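Local coordinates for 3-phytase (Klebsiella pneumoniae, PDB 2WNH), which is a histidine acid phosphatase that probably hydrolyses phytate (inositol hexakisphosphate), releasing phosphate, most likely first from the 3-position, at residues B[62-67]-B[102-107]; B[69-74]-B[106-111]; B[25-30]-B[214-219]. The protein carries 3 engineered substitutions. All coordinates share one frame; numbering follows the deposited sequence. Where two conformers were deposited one is given.

Interaction 1. Residues B[62-67]-B[102-107]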
ATOM      1  N   ALA B  62      16.985   2.187  12.768  1.00 13.11           N
ATOM      2  CA  ALA B  62      16.651   2.186  11.335  1.00 13.23           C
ATOM      3  C   ALA B  62      17.381   1.100  10.555  1.00 12.44           C
ATOM      4  O   ALA B  62      16.782   0.425   9.745  1.00 13.51           O
ATOM      5  CB  ALA B  62      16.904   3.554  10.710  1.00 13.12           C
ATOM      6  N   ALA B  63      18.679   0.919  10.815  1.00 13.36           N
ATOM      7  CA  ALA B  63      19.436  -0.133  10.141  1.00 12.88           C
ATOM      8  C   ALA B  63      18.930  -1.531  10.491  1.00 13.79           C
ATOM      9  O   ALA B  63      18.882  -2.403   9.629  1.00 13.23           O
ATOM     10  CB  ALA B  63      20.919  -0.011  10.468  1.00 13.91           C
ATOM     11  N   VAL B  64      18.547  -1.719  11.755  1.00 13.11           N
ATOM     12  CA  VAL B  64      17.998  -3.009  12.204  1.00 14.39           C
ATOM     13  C   VAL B  64      16.618  -3.255  11.567  1.00 14.64           C
ATOM     14  O   VAL B  64      16.346  -4.362  11.080  1.00 14.17           O
ATOM     15  CB  VAL B  64      17.996  -3.147  13.745  1.00 14.19           C
ATOM     16  CG1 VAL B  64      17.281  -4.441  14.162  1.00 13.24           C
ATOM     17  CG2 VAL B  64      19.445  -3.217  14.258  1.00 15.53           C
ATOM     18  N   VAL B  65      15.765  -2.222  11.520  1.00 13.58           N
ATOM     19  CA  VAL B  65      14.495  -2.353  10.793  1.00 13.74           C
ATOM     20  C   VAL B  65      14.717  -2.825   9.353  1.00 13.59           C
ATOM     21  O   VAL B  65      13.971  -3.705   8.860  1.00 14.32           O
ATOM     22  CB  VAL B  65      13.675  -1.018  10.791  1.00 13.91           C
ATOM     23  CG1 VAL B  65      12.465  -1.065   9.776  1.00 15.68           C
ATOM     24  CG2 VAL B  65      13.152  -0.682  12.219  1.00 14.35           C
ATOM     25  N   ASN B  66      15.723  -2.259   8.676  1.00 13.40           N
ATOM     26  CA  ASN B  66      15.982  -2.630   7.258  1.00 14.63           C
ATOM     27  C   ASN B  66      16.286  -4.122   7.119  1.00 15.11           C
ATOM     28  O   ASN B  66      15.745  -4.822   6.260  1.00 14.88           O
ATOM     29  CB  ASN B  66      17.150  -1.834   6.663  1.00 15.23           C
ATOM     30  CG  ASN B  66      16.828  -0.348   6.431  1.00 17.77           C
ATOM     31  OD1 ASN B  66      17.742   0.469   6.329  1.00 22.81           O
ATOM     32  ND2 ASN B  66      15.569  -0.007   6.345  1.00 16.55           N
ATOM     33  N   LYS B  67      17.140  -4.624   7.996  1.00 12.70           N
ATOM     34  CA  LYS B  67      17.452  -6.051   8.000  1.00 14.33           C
ATOM     35  C   LYS B  67      16.207  -6.901   8.349  1.00 13.33           C
ATOM     36  O   LYS B  67      15.924  -7.891   7.655  1.00 13.75           O
ATOM     37  CB  LYS B  67      18.625  -6.290   8.969  1.00 14.06           C
ATOM     38  CG  LYS B  67      19.155  -7.742   9.024  1.00 18.29           C
ATOM     39  CD  LYS B  67      18.416  -8.512  10.075  1.00 18.50           C
ATOM     40  CE  LYS B  67      19.060  -9.872  10.336  1.00 19.73           C
ATOM     41  NZ  LYS B  67      18.333 -10.434  11.541  1.00 18.09           N
ATOM     42  N   ARG B 102      16.783  -4.677  24.091  1.00 13.24           N
ATOM     43  CA  ARG B 102      15.317  -4.574  23.982  1.00 13.13           C
ATOM     44  C   ARG B 102      14.926  -3.770  22.729  1.00 13.69           C
ATOM     45  O   ARG B 102      14.058  -4.193  21.947  1.00 14.22           O
ATOM     46  CB  ARG B 102      14.708  -3.962  25.247  1.00 15.22           C
ATOM     47  CG  ARG B 102      14.780  -4.923  26.445  1.00 15.63           C
ATOM     48  CD  ARG B 102      14.100  -4.299  27.663  1.00 22.33           C
ATOM     49  NE  ARG B 102      14.826  -3.162  28.209  1.00 26.66           N
ATOM     50  CZ  ARG B 102      14.323  -1.934  28.369  1.00 31.30           C
ATOM     51  NH1 ARG B 102      13.067  -1.660  28.021  1.00 31.76           N
ATOM     52  NH2 ARG B 102      15.089  -0.974  28.885  1.00 33.70           N
ATOM     53  N   ALA B 103      15.581  -2.627  22.515  1.00 13.92           N
ATOM     54  CA  ALA B 103      15.170  -1.765  21.404  1.00 14.82           C
ATOM     55  C   ALA B 103      15.525  -2.431  20.060  1.00 14.71           C
ATOM     56  O   ALA B 103      14.775  -2.313  19.091  1.00 15.21           O
ATOM     57  CB  ALA B 103      15.815  -0.395  21.523  1.00 14.20           C
ATOM     58  N   THR B 104      16.643  -3.140  20.007  1.00 14.81           N
ATOM     59  CA  THR B 104      17.033  -3.875  18.799  1.00 13.34           C
ATOM     60  C   THR B 104      16.011  -4.981  18.463  1.00 13.83           C
ATOM     61  O   THR B 104      15.595  -5.159  17.290  1.00 12.39           O
ATOM     62  CB  THR B 104      18.441  -4.492  18.954  1.00 14.53           C
ATOM     63  OG1 THR B 104      19.398  -3.429  19.041  1.00 14.71           O
ATOM     64  CG2 THR B 104      18.778  -5.391  17.770  1.00 14.43           C
ATOM     65  N   ALA B 105      15.597  -5.709  19.494  1.00 13.61           N
ATOM     66  CA  ALA B 105      14.557  -6.730  19.333  1.00 12.98           C
ATOM     67  C   ALA B 105      13.261  -6.100  18.797  1.00 13.28           C
ATOM     68  O   ALA B 105      12.648  -6.657  17.893  1.00 12.67           O
ATOM     69  CB  ALA B 105      14.314  -7.433  20.657  1.00 11.80           C
ATOM     70  N   GLN B 106      12.835  -4.976  19.374  1.00 14.02           N
ATOM     71  CA  GLN B 106      11.679  -4.240  18.829  1.00 13.76           C
ATOM     72  C   GLN B 106      11.874  -3.872  17.353  1.00 14.56           C
ATOM     73  O   GLN B 106      10.971  -4.099  16.537  1.00 13.19           O
ATOM     74  CB  GLN B 106      11.397  -2.981  19.660  1.00 14.85           C
ATOM     75  CG  GLN B 106      10.916  -3.293  21.089  1.00 15.27           C
ATOM     76  CD  GLN B 106      10.713  -2.032  21.881  1.00 20.23           C
ATOM     77  OE1 GLN B 106       9.751  -1.903  22.668  1.00 23.09           O
ATOM     78  NE2 GLN B 106      11.596  -1.085  21.674  1.00 15.64           N
ATOM     79  N   ALA B 107      13.051  -3.345  17.008  1.00 13.75           N
ATOM     80  CA  ALA B 107      13.350  -2.965  15.615  1.00 13.80           C
ATOM     81  C   ALA B 107      13.229  -4.133  14.648  1.00 13.21           C
ATOM     82  O   ALA B 107      12.699  -3.962  13.537  1.00 13.52           O
ATOM     83  CB  ALA B 107      14.735  -2.301  15.506  1.00 13.67           C
TER

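Interaction 2. Residues B[69-74]-B[106-111]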
ATOM      1  N   ARG B  69      13.063  -6.177   7.964  1.00 13.39           N
ATOM      2  CA  ARG B  69      12.057  -6.100   6.889  1.00 14.18           C
ATOM      3  C   ARG B  69      12.376  -7.088   5.780  1.00 14.32           C
ATOM      4  O   ARG B  69      11.509  -7.867   5.361  1.00 14.76           O
ATOM      5  CB  ARG B  69      11.982  -4.686   6.295  0.70 15.07           C
ATOM      6  CG  ARG B  69      10.980  -4.572   5.131  0.70 18.04           C
ATOM      7  CD  ARG B  69      10.942  -3.182   4.490  0.70 24.91           C
ATOM      8  NE  ARG B  69      10.834  -2.047   5.426  0.70 28.12           N
ATOM      9  CZ  ARG B  69      10.005  -1.961   6.463  0.70 33.40           C
ATOM     10  NH1 ARG B  69       9.204  -2.976   6.796  0.70 28.85           N
ATOM     11  NH2 ARG B  69      10.015  -0.858   7.211  0.70 30.01           N
ATOM     12  N   GLU B  70      13.629  -7.094   5.334  1.00 14.72           N
ATOM     13  CA  GLU B  70      14.020  -8.029   4.267  1.00 14.43           C
ATOM     14  C   GLU B  70      13.927  -9.485   4.764  1.00 15.87           C
ATOM     15  O   GLU B  70      13.511 -10.370   4.015  1.00 14.41           O
ATOM     16  CB  GLU B  70      15.408  -7.675   3.745  1.00 15.97           C
ATOM     17  CG  GLU B  70      15.503  -6.251   3.177  1.00 22.83           C
ATOM     18  CD  GLU B  70      14.578  -5.996   1.983  1.00 34.60           C
ATOM     19  OE1 GLU B  70      14.338  -6.935   1.185  1.00 36.35           O
ATOM     20  OE2 GLU B  70      14.113  -4.845   1.832  1.00 36.45           O
ATOM     21  N   GLU B  71      14.269  -9.709   6.034  1.00 13.82           N
ATOM     22  CA  GLU B  71      14.194 -11.033   6.654  1.00 15.26           C
ATOM     23  C   GLU B  71      12.755 -11.546   6.723  1.00 14.74           C
ATOM     24  O   GLU B  71      12.480 -12.721   6.413  1.00 14.49           O
ATOM     25  CB  GLU B  71      14.791 -10.974   8.067  1.00 15.06           C
ATOM     26  CG  GLU B  71      15.040 -12.345   8.657  1.00 16.72           C
ATOM     27  CD  GLU B  71      15.696 -12.291  10.024  1.00 18.64           C
ATOM     28  OE1 GLU B  71      15.845 -11.188  10.590  1.00 16.55           O
ATOM     29  OE2 GLU B  71      16.008 -13.391  10.534  1.00 16.05           O
ATOM     30  N   GLY B  72      11.827 -10.687   7.155  1.00 12.89           N
ATOM     31  CA  GLY B  72      10.424 -11.108   7.215  1.00 13.72           C
ATOM     32  C   GLY B  72       9.896 -11.458   5.824  1.00 13.82           C
ATOM     33  O   GLY B  72       9.168 -12.457   5.645  1.00 15.20           O
ATOM     34  N   GLN B  73      10.270 -10.648   4.828  1.00 14.42           N
ATOM     35  CA  GLN B  73       9.852 -10.917   3.443  1.00 15.65           C
ATOM     36  C   GLN B  73      10.416 -12.266   2.980  1.00 16.04           C
ATOM     37  O   GLN B  73       9.713 -13.057   2.342  1.00 16.64           O
ATOM     38  CB  GLN B  73      10.271  -9.771   2.503  1.00 16.73           C
ATOM     39  CG  GLN B  73       9.505  -8.463   2.780  1.00 20.10           C
ATOM     40  CD  GLN B  73       9.993  -7.264   1.978  1.00 29.66           C
ATOM     41  OE1 GLN B  73      10.929  -7.370   1.170  1.00 32.76           O
ATOM     42  NE2 GLN B  73       9.333  -6.100   2.183  1.00 28.97           N
ATOM     43  N   HIS B  74      11.682 -12.520   3.313  1.00 15.93           N
ATOM     44  CA  HIS B  74      12.369 -13.756   2.924  1.00 15.69           C
ATOM     45  C   HIS B  74      11.667 -14.977   3.512  1.00 14.85           C
ATOM     46  O   HIS B  74      11.398 -15.941   2.811  1.00 16.41           O
ATOM     47  CB  HIS B  74      13.847 -13.680   3.352  1.00 16.28           C
ATOM     48  CG  HIS B  74      14.594 -14.969   3.231  1.00 19.74           C
ATOM     49  ND1 HIS B  74      14.953 -15.517   2.016  1.00 22.20           N
ATOM     50  CD2 HIS B  74      15.100 -15.796   4.181  1.00 19.36           C
ATOM     51  CE1 HIS B  74      15.627 -16.636   2.220  1.00 23.46           C
ATOM     52  NE2 HIS B  74      15.726 -16.832   3.526  1.00 20.01           N
ATOM     53  N   GLN B 106      12.835  -4.976  19.374  1.00 14.02           N
ATOM     54  CA  GLN B 106      11.679  -4.240  18.829  1.00 13.76           C
ATOM     55  C   GLN B 106      11.874  -3.872  17.353  1.00 14.56           C
ATOM     56  O   GLN B 106      10.971  -4.099  16.537  1.00 13.19           O
ATOM     57  CB  GLN B 106      11.397  -2.981  19.660  1.00 14.85           C
ATOM     58  CG  GLN B 106      10.916  -3.293  21.089  1.00 15.27           C
ATOM     59  CD  GLN B 106      10.713  -2.032  21.881  1.00 20.23           C
ATOM     60  OE1 GLN B 106       9.751  -1.903  22.668  1.00 23.09           O
ATOM     61  NE2 GLN B 106      11.596  -1.085  21.674  1.00 15.64           N
ATOM     62  N   ALA B 107      13.051  -3.345  17.008  1.00 13.75           N
ATOM     63  CA  ALA B 107      13.350  -2.965  15.615  1.00 13.80           C
ATOM     64  C   ALA B 107      13.229  -4.133  14.648  1.00 13.21           C
ATOM     65  O   ALA B 107      12.699  -3.962  13.537  1.00 13.52           O
ATOM     66  CB  ALA B 107      14.735  -2.301  15.506  1.00 13.67           C
ATOM     67  N   LEU B 108      13.697  -5.321  15.046  1.00 13.44           N
ATOM     68  CA  LEU B 108      13.651  -6.463  14.138  1.00 12.58           C
ATOM     69  C   LEU B 108      12.226  -6.863  13.809  1.00 12.96           C
ATOM     70  O   LEU B 108      11.942  -7.104  12.636  1.00 14.23           O
ATOM     71  CB  LEU B 108      14.360  -7.689  14.737  1.00 13.51           C
ATOM     72  CG  LEU B 108      15.888  -7.574  14.641  1.00 13.61           C
ATOM     73  CD1 LEU B 108      16.629  -8.613  15.515  1.00 13.91           C
ATOM     74  CD2 LEU B 108      16.379  -7.721  13.185  1.00 14.45           C
ATOM     75  N   VAL B 109      11.339  -6.890  14.813  1.00 12.48           N
ATOM     76  CA  VAL B 109       9.939  -7.301  14.548  1.00 13.30           C
ATOM     77  C   VAL B 109       9.104  -6.160  13.946  1.00 14.11           C
ATOM     78  O   VAL B 109       8.161  -6.405  13.183  1.00 14.16           O
ATOM     79  CB  VAL B 109       9.256  -7.972  15.767  1.00 13.57           C
ATOM     80  CG1 VAL B 109       9.868  -9.346  16.007  1.00 15.02           C
ATOM     81  CG2 VAL B 109       9.369  -7.084  17.023  1.00 15.47           C
ATOM     82  N   ASP B 110       9.471  -4.920  14.283  1.00 13.68           N
ATOM     83  CA  ASP B 110       8.930  -3.699  13.637  1.00 13.68           C
ATOM     84  C   ASP B 110       9.124  -3.775  12.108  1.00 13.85           C
ATOM     85  O   ASP B 110       8.199  -3.510  11.341  1.00 14.13           O
ATOM     86  CB  ASP B 110       9.683  -2.475  14.219  1.00 12.51           C
ATOM     87  CG  ASP B 110       8.905  -1.152  14.111  1.00 15.81           C
ATOM     88  OD1 ASP B 110       7.773  -1.081  13.582  1.00 13.85           O
ATOM     89  OD2 ASP B 110       9.464  -0.143  14.598  1.00 16.12           O
ATOM     90  N   GLY B 111      10.314  -4.189  11.671  1.00 13.15           N
ATOM     91  CA  GLY B 111      10.616  -4.370  10.252  1.00 13.53           C
ATOM     92  C   GLY B 111       9.971  -5.619   9.664  1.00 13.15           C
ATOM     93  O   GLY B 111       9.367  -5.592   8.573  1.00 13.19           O
TER
HETATM   94  O   HOH W   1       8.071  -1.939   8.885  1.00 15.29           O
HETATM   95  O   HOH W   2       8.864  -7.259   6.238  1.00 18.96           O

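Interaction 3. Residues B[25-30]-B[214-219]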
ATOM      1  N   HIS B  25      22.902  -6.540  19.336  1.00 15.68           N
ATOM      2  CA  HIS B  25      22.194  -5.258  19.297  1.00 15.02           C
ATOM      3  C   HIS B  25      22.719  -4.383  18.139  1.00 14.83           C
ATOM      4  O   HIS B  25      23.790  -4.645  17.570  1.00 14.84           O
ATOM      5  CB  HIS B  25      22.316  -4.561  20.650  1.00 15.92           C
ATOM      6  CG  HIS B  25      23.728  -4.295  21.051  1.00 16.78           C
ATOM      7  ND1 HIS B  25      24.506  -3.327  20.453  1.00 19.40           N
ATOM      8  CD2 HIS B  25      24.506  -4.881  21.995  1.00 20.37           C
ATOM      9  CE1 HIS B  25      25.707  -3.326  21.012  1.00 23.80           C
ATOM     10  NE2 HIS B  25      25.732  -4.260  21.949  1.00 20.36           N
ATOM     11  N   GLY B  26      21.928  -3.389  17.754  1.00 14.76           N
ATOM     12  CA  GLY B  26      22.335  -2.439  16.723  1.00 14.43           C
ATOM     13  C   GLY B  26      23.327  -1.406  17.240  1.00 15.46           C
ATOM     14  O   GLY B  26      23.840  -1.513  18.362  1.00 15.21           O
ATOM     15  N   ILE B  27      23.598  -0.410  16.401  1.00 15.46           N
ATOM     16  CA  ILE B  27      24.586   0.631  16.712  1.00 14.38           C
ATOM     17  C   ILE B  27      24.300   1.366  18.028  1.00 15.64           C
ATOM     18  O   ILE B  27      23.173   1.766  18.304  1.00 15.10           O
ATOM     19  CB  ILE B  27      24.693   1.638  15.540  1.00 13.94           C
ATOM     20  CG1 ILE B  27      25.061   0.896  14.241  1.00 13.72           C
ATOM     21  CG2 ILE B  27      25.669   2.798  15.873  1.00 14.47           C
ATOM     22  CD1 ILE B  27      24.688   1.671  12.995  1.00 14.69           C
ATOM     23  N   ARG B  28      25.342   1.505  18.858  1.00 14.70           N
ATOM     24  CA  ARG B  28      25.279   2.287  20.110  1.00 16.34           C
ATOM     25  C   ARG B  28      26.502   3.217  20.148  1.00 16.91           C
ATOM     26  O   ARG B  28      27.509   2.927  19.484  1.00 16.66           O
ATOM     27  CB  ARG B  28      25.374   1.365  21.341  1.00 15.93           C
ATOM     28  CG  ARG B  28      26.523   0.368  21.266  1.00 17.69           C
ATOM     29  CD  ARG B  28      26.900  -0.128  22.671  1.00 20.22           C
ATOM     30  NE  ARG B  28      28.055  -1.022  22.613  1.00 19.18           N
ATOM     31  CZ  ARG B  28      29.313  -0.619  22.437  1.00 20.05           C
ATOM     32  NH1 ARG B  28      29.616   0.679  22.335  1.00 19.11           N
ATOM     33  NH2 ARG B  28      30.285  -1.532  22.382  1.00 21.49           N
ATOM     34  N   PRO B  29      26.416   4.311  20.942  1.00 16.61           N
ATOM     35  CA  PRO B  29      27.634   5.089  21.236  1.00 17.68           C
ATOM     36  C   PRO B  29      28.485   4.231  22.164  1.00 17.99           C
ATOM     37  O   PRO B  29      28.031   3.165  22.610  1.00 17.72           O
ATOM     38  CB  PRO B  29      27.102   6.304  22.003  1.00 17.81           C
ATOM     39  CG  PRO B  29      25.583   6.320  21.718  1.00 17.03           C
ATOM     40  CD  PRO B  29      25.244   4.857  21.635  1.00 17.57           C
ATOM     41  N   PRO B  30      29.707   4.693  22.501  1.00 19.38           N
ATOM     42  CA  PRO B  30      30.480   3.949  23.500  1.00 19.55           C
ATOM     43  C   PRO B  30      29.658   3.756  24.774  1.00 18.81           C
ATOM     44  O   PRO B  30      28.804   4.574  25.090  1.00 20.15           O
ATOM     45  CB  PRO B  30      31.677   4.894  23.791  1.00 18.81           C
ATOM     46  CG  PRO B  30      31.267   6.228  23.266  1.00 21.54           C
ATOM     47  CD  PRO B  30      30.404   5.914  22.063  1.00 19.56           C
ATOM     48  N   LEU B 214      35.165   3.701  16.807  1.00 17.59           N
ATOM     49  CA  LEU B 214      35.332   4.257  15.463  1.00 17.70           C
ATOM     50  C   LEU B 214      34.463   3.511  14.453  1.00 17.52           C
ATOM     51  O   LEU B 214      33.807   4.139  13.622  1.00 16.52           O
ATOM     52  CB  LEU B 214      36.811   4.261  15.053  1.00 18.17           C
ATOM     53  CG  LEU B 214      37.700   5.136  15.954  1.00 20.88           C
ATOM     54  CD1 LEU B 214      39.145   4.913  15.560  1.00 20.54           C
ATOM     55  CD2 LEU B 214      37.361   6.620  15.864  1.00 22.20           C
ATOM     56  N   ARG B 215      34.458   2.175  14.535  1.00 16.46           N
ATOM     57  CA  ARG B 215      33.625   1.363  13.646  1.00 17.33           C
ATOM     58  C   ARG B 215      32.148   1.703  13.806  1.00 17.08           C
ATOM     59  O   ARG B 215      31.411   1.821  12.814  1.00 17.03           O
ATOM     60  CB  ARG B 215      33.831  -0.133  13.920  1.00 16.95           C
ATOM     61  CG  ARG B 215      32.883  -1.037  13.099  1.00 20.42           C
ATOM     62  CD  ARG B 215      31.612  -1.396  13.909  1.00 19.22           C
ATOM     63  NE  ARG B 215      31.910  -2.513  14.813  1.00 19.11           N
ATOM     64  CZ  ARG B 215      32.097  -3.764  14.404  1.00 20.48           C
ATOM     65  NH1 ARG B 215      31.989  -4.075  13.120  1.00 20.12           N
ATOM     66  NH2 ARG B 215      32.402  -4.715  15.279  1.00 21.53           N
ATOM     67  N   LEU B 216      31.711   1.822  15.058  1.00 17.45           N
ATOM     68  CA  LEU B 216      30.315   2.207  15.357  1.00 16.60           C
ATOM     69  C   LEU B 216      29.997   3.628  14.873  1.00 16.10           C
ATOM     70  O   LEU B 216      28.957   3.837  14.234  1.00 16.52           O
ATOM     71  CB  LEU B 216      30.000   2.043  16.859  1.00 17.92           C
ATOM     72  CG  LEU B 216      29.908   0.587  17.349  1.00 19.24           C
ATOM     73  CD1 LEU B 216      29.946   0.536  18.866  1.00 17.79           C
ATOM     74  CD2 LEU B 216      28.677  -0.125  16.788  1.00 19.59           C
ATOM     75  N   GLY B 217      30.892   4.592  15.122  1.00 16.88           N
ATOM     76  CA  GLY B 217      30.713   5.964  14.577  1.00 16.72           C
ATOM     77  C   GLY B 217      30.640   6.066  13.048  1.00 17.25           C
ATOM     78  O   GLY B 217      29.857   6.890  12.522  1.00 16.79           O
ATOM     79  N   TRP B 218      31.457   5.262  12.345  1.00 16.29           N
ATOM     80  CA  TRP B 218      31.378   5.125  10.879  1.00 16.40           C
ATOM     81  C   TRP B 218      29.991   4.615  10.495  1.00 16.01           C
ATOM     82  O   TRP B 218      29.293   5.186   9.645  1.00 15.23           O
ATOM     83  CB  TRP B 218      32.445   4.164  10.306  1.00 17.79           C
ATOM     84  CG  TRP B 218      32.353   4.106   8.784  1.00 16.36           C
ATOM     85  CD1 TRP B 218      31.674   3.185   8.020  1.00 18.04           C
ATOM     86  CD2 TRP B 218      32.894   5.068   7.866  1.00 21.15           C
ATOM     87  NE1 TRP B 218      31.782   3.510   6.681  1.00 21.04           N
ATOM     88  CE2 TRP B 218      32.538   4.652   6.560  1.00 20.24           C
ATOM     89  CE3 TRP B 218      33.680   6.227   8.022  1.00 24.08           C
ATOM     90  CZ2 TRP B 218      32.919   5.370   5.408  1.00 22.45           C
ATOM     91  CZ3 TRP B 218      34.061   6.945   6.867  1.00 23.04           C
ATOM     92  CH2 TRP B 218      33.679   6.505   5.583  1.00 21.33           C
ATOM     93  N   SER B 219      29.606   3.517  11.133  1.00 15.61           N
ATOM     94  CA  SER B 219      28.353   2.825  10.817  1.00 15.70           C
ATOM     95  C   SER B 219      27.133   3.695  11.099  1.00 15.54           C
ATOM     96  O   SER B 219      26.098   3.564  10.413  1.00 16.92           O
ATOM     97  CB  SER B 219      28.262   1.533  11.630  1.00 15.82           C
ATOM     98  OG  SER B 219      29.376   0.706  11.334  1.00 17.35           O
TER

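Interaction 1. Residues B[62-67]-B[102-107]
Val64 CG1 and the Ala107 methyl meet at the centre of this contact, 3.6 Å from Val64 CG1 to Ala107 CB, and the same valine methyl is 3.6 Å from the carbonyl oxygen of Thr104. With CG1 anti to the backbone N (chi1 174°), this branch is directed into the neighbouring helix, between Thr104 and Ala107, one turn apart. The side chains of Val64 and Thr104 cross at about a right angle, with Val64 CG1 4.0 Å from Thr104 CG2. Val65 comes in alongside: its CG2 reaches Ala107 O at 3.6 Å and the Ala107 methyl slightly farther off. No hydrogen bond spans the pair. The helices 58-77 and 99-112 belong to the alpha/beta part of the histidine phosphatase fold, and the two segments run in broadly the same direction, their axes 8.7 Å apart and crossing at -40°. The small residue Ala107 lets the backbones approach, Val65 CA lying 5.0 Å from Ala107 CA. In Thr104, CG2 is the branch that faces Val64, while OG1 bonds to Arg100 O, one turn back in its own helix, and to Gly26 N. Behind this layer, Thr104 and Ala105 rest on Val288 of strand 284-289, and Val65 packs on Leu351 of the second subunit.

Interaction 2. Residues B[69-74]-B[106-111]
The guanidinium of Arg69 approaches the carbonyl of Gly111 obliquely: NH1 is 3.2 Å from Gly111 O, but the angle is too poor for a hydrogen bond. Water 1 lies at the edge of the group and in its plane, accepting from Arg69 NH1 at 2.6 Å; it lies 2.9 Å from Asp110 O, to which it can donate. A bend at chi3 (-48°) folds the arginine back over the end of the other helix. Arg69 was deposited in two conformers, so the contacts of its guanidinium are less certain. Arg69 CA makes a CA-H...O contact with Gly111 O (3.2 Å, 145° at the hydrogen), and water 2 lies 2.9 Å from both Arg69 O and Gly111 O and may bridge them. This is a close helix-helix approach within the alpha/beta fold, where glycine, having no side chain, allows Gly111 CA to come 4.0 Å from Arg69 CA. Since Asp110 and Gly111 occupy the last turn of helix 99-112, the nearby arginine charge probably interacts favourably with their carbonyls. Deeper in, Glu71 OE1 lies 4.4 Å from Leu108 CD2. Glu71 OE2 is close to Glu21 OE1, but Lys67 forms salt bridges to both carboxylates and probably offsets their repulsion. The Asp110 carboxylate bonds to Tyr61 and to His59 and Asn221 of the second subunit.

Interaction 3. Residues B[25-30]-B[214-219]
An irregular loop, residues 25-30, passes the last turns of helix 204-219, with Ile27 CA 6.1 Å from Leu216 CA and no hydrogen bond between the two segments. Leu216 is the central side chain: its CD1 methyl lies over one face of the Arg28 guanidinium, offset toward the rim, at 3.5 Å from Arg28 NH1. The same methyl is 3.5 Å from Arg28 O. Arg28 starts with CG between its backbone N and carbonyl carbon (chi1 49°) and then extends from CG to NE, so the chain leaves the helix at its base yet brings the flat group back beneath the leucine. NH1 is held by Pro29 O at 3.0 Å; the acceptor lies in the guanidinium plane, although the nitrogen stands 43° out of the carbonyl plane, away from a lone pair. On the other flank, Ile27 reaches along the helix end, where its CD1 meets Ser219 O at 3.5 Å and Ser219 CB at 3.8 Å. Ser219 OG turns back to Arg215 O, which also accepts from Ser219 N on the opposite face. His25 ND1 donates to Gly26 O at 2.8 Å, nearly straight (174°), in the ring plane and on a lone pair. His25 to Pro30 fit the HGxRxP part of the RHGxRxP signature, found in the active site of histidine acid phosphatases. Most polar groups of each segment are bonded within it or to other parts of the chain; the contact itself rests on leucine and isoleucine methyls laid against carbonyl oxygens and a guanidinium face, which buries Arg28 O without a partner in the model.

In the fold
Interactions 1 and 2 are successive parts of one helix pair, 58-77 with 99-112; their centres are 8 Å apart, they share Gln106 and Ala107, and Val64 CG1 packs 3.5 Å from Leu108 CG. Both also touch the second subunit, whereas no other chain touches interaction 3. The 25-30 loop of interaction 3 carries the active-site signature of the family, and interaction 1 reaches it directly: Thr104 OG1 lies 2.8 Å from Gly26 N, a probable hydrogen bond, and Val64 CG2 packs on Gly26 CA, with the two centres 14 Å apart. Interaction 2 is more remote, about 8 Å from interaction 3 at the nearest atoms; a sodium ion lies about 14 Å from the Glu71 side chain.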